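Putative thioesterase (Syntrophus aciditrophicus SB, PDB 3HDU) probably hydrolyses thioesters as a hotdog-fold enzyme of the thioesterase superfamily. Local coordinates at residues 10-15 with 77-82. Numbering follows the deposited sequence.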
loop_
_atom_site.group_PDB
_atom_site.type_symbol
_atom_site.label_atom_id
_atom_site.label_comp_id
_atom_site.label_asym_id
_atom_site.label_seq_id
_atom_site.Cartn_x
_atom_site.Cartn_y
_atom_site.Cartn_z
ATOM N N GLU A 10 5.537 -35.172 -14.662
ATOM C CA GLU A 10 6.877 -35.651 -14.274
ATOM C C GLU A 10 7.999 -34.925 -15.025
ATOM O O GLU A 10 9.029 -34.609 -14.420
ATOM C CB GLU A 10 7.011 -37.169 -14.453
ATOM C CG GLU A 10 6.079 -38.015 -13.573
ATOM C CD GLU A 10 6.482 -38.097 -12.094
ATOM O OE1 GLU A 10 7.170 -37.199 -11.554
ATOM O OE2 GLU A 10 6.081 -39.090 -11.455
ATOM N N VAL A 11 7.808 -34.679 -16.327
ATOM C CA VAL A 11 8.784 -33.909 -17.135
ATOM C C VAL A 11 8.841 -32.431 -16.682
ATOM O O VAL A 11 9.892 -31.799 -16.790
ATOM C CB VAL A 11 8.519 -34.012 -18.676
ATOM C CG1 VAL A 11 7.254 -33.265 -19.083
ATOM C CG2 VAL A 11 9.713 -33.486 -19.466
ATOM N N LEU A 12 7.713 -31.906 -16.186
ATOM C CA LEU A 12 7.613 -30.536 -15.638
ATOM C C LEU A 12 8.349 -30.442 -14.295
ATOM O O LEU A 12 9.148 -29.528 -14.090
ATOM C CB LEU A 12 6.138 -30.144 -15.441
ATOM C CG LEU A 12 5.775 -28.737 -14.955
ATOM C CD1 LEU A 12 6.174 -27.703 -15.997
ATOM C CD2 LEU A 12 4.285 -28.657 -14.665
ATOM N N PHE A 13 8.055 -31.386 -13.395
ATOM C CA PHE A 13 8.694 -31.493 -12.067
ATOM C C PHE A 13 10.221 -31.685 -12.186
ATOM O O PHE A 13 10.981 -31.001 -11.499
ATOM C CB PHE A 13 8.035 -32.639 -11.263
ATOM C CG PHE A 13 8.593 -32.839 -9.859
ATOM C CD1 PHE A 13 8.469 -31.827 -8.884
ATOM C CD2 PHE A 13 9.191 -34.064 -9.492
ATOM C CE1 PHE A 13 8.969 -32.010 -7.570
ATOM C CE2 PHE A 13 9.691 -34.267 -8.182
ATOM C CZ PHE A 13 9.580 -33.237 -7.217
ATOM N N SER A 14 10.646 -32.586 -13.075
ATOM C CA SER A 14 12.075 -32.876 -13.315
ATOM C C SER A 14 12.840 -31.685 -13.889
ATOM O O SER A 14 13.975 -31.431 -13.482
ATOM C CB SER A 14 12.235 -34.070 -14.259
ATOM O OG SER A 14 11.598 -35.213 -13.725
ATOM N N ALA A 15 12.214 -30.987 -14.843
ATOM C CA ALA A 15 12.784 -29.783 -15.480
ATOM C C ALA A 15 12.975 -28.664 -14.463
ATOM O O ALA A 15 14.029 -28.021 -14.436
ATOM C CB ALA A 15 11.890 -29.299 -16.615
ATOM N N ALA A 77 6.047 -20.160 -8.352
ATOM C CA ALA A 77 4.572 -20.148 -8.328
ATOM C C ALA A 77 4.000 -19.432 -9.559
ATOM O O ALA A 77 2.986 -19.871 -10.113
ATOM C CB ALA A 77 4.043 -19.511 -7.048
ATOM N N ALA A 78 4.656 -18.335 -9.968
ATOM C CA ALA A 78 4.306 -17.580 -11.186
ATOM C C ALA A 78 4.403 -18.483 -12.422
ATOM O O ALA A 78 3.466 -18.532 -13.218
ATOM C CB ALA A 78 5.211 -16.353 -11.352
ATOM N N PHE A 79 5.524 -19.202 -12.545
ATOM C CA PHE A 79 5.761 -20.179 -13.628
ATOM C C PHE A 79 4.655 -21.239 -13.737
ATOM O O PHE A 79 4.184 -21.530 -14.841
ATOM C CB PHE A 79 7.133 -20.869 -13.444
ATOM C CG PHE A 79 7.351 -22.062 -14.339
ATOM C CD1 PHE A 79 7.758 -21.891 -15.661
ATOM C CD2 PHE A 79 7.148 -23.366 -13.855
ATOM C CE1 PHE A 79 7.957 -23.000 -16.497
ATOM C CE2 PHE A 79 7.341 -24.483 -14.683
ATOM C CZ PHE A 79 7.750 -24.300 -16.008
HETATM N N MSE A 80 4.271 -21.816 -12.593
HETATM C CA MSE A 80 3.218 -22.853 -12.538
HETATM C C MSE A 80 1.837 -22.338 -12.941
HETATM O O MSE A 80 1.028 -23.105 -13.471
HETATM C CB MSE A 80 3.148 -23.514 -11.153
HETATM C CG MSE A 80 4.400 -24.279 -10.772
HETATM SE SE MSE A 80 4.760 -25.789 -11.920
HETATM C CE MSE A 80 6.595 -26.027 -11.449
ATOM N N GLY A 81 1.578 -21.055 -12.686
ATOM C CA GLY A 81 0.344 -20.403 -13.093
ATOM C C GLY A 81 0.320 -20.187 -14.597
ATOM O O GLY A 81 -0.645 -20.573 -15.254
ATOM N N PHE A 82 1.388 -19.590 -15.137
ATOM C CA PHE A 82 1.487 -19.306 -16.581
ATOM C C PHE A 82 1.517 -20.550 -17.479
ATOM O O PHE A 82 0.886 -20.545 -18.538
ATOM C CB PHE A 82 2.701 -18.420 -16.915
ATOM C CG PHE A 82 2.578 -16.991 -16.452
ATOM C CD1 PHE A 82 1.572 -16.166 -16.958
ATOM C CD2 PHE A 82 3.518 -16.436 -15.572
ATOM C CE1 PHE A 82 1.463 -14.821 -16.552
ATOM C CE2 PHE A 82 3.427 -15.091 -15.162
ATOM C CZ PHE A 82 2.396 -14.280 -15.658
#
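Leu12 reaches across from the N-terminal helix 7-22 and sets its two methyl groups against Phe79 and Met80 of helix 58-85. The latter is the long helix of the hotdog fold, around which the antiparallel sheet curves. The contact is small and wholly apolar, with no hydrogen bond between the segments. The two branches of Leu12 divide between neighbouring residues. Its CD1 meets the edge of the Phe79 ring, near the ring plane, 3.7 Å from CE2 and 3.8 Å from CZ. Its other methyl, CD2, turns to the selenomethionine at position 80. Both partners pass alongside Leu12, running in the opposite direction. Met80 does not start out aimed at helix 7-22. A bend at chi2 (-64°) brings its selenium to the leucine, and Met80 CE lies in the plane of the Phe79 ring, at the ring edge. Phe79 also packs helix 58-85 against Met97 of helix 91-97 and Leu101 of strand 101-110. Met80 touches Ile37 of strand 30-37, which Phe13 of helix 7-22 touches too. The backbones stay well apart, with the CA atoms of Leu12 and Met80 9.4 Å from each other. Leu12 CD2 touches Met80 SE at 4.0 Å.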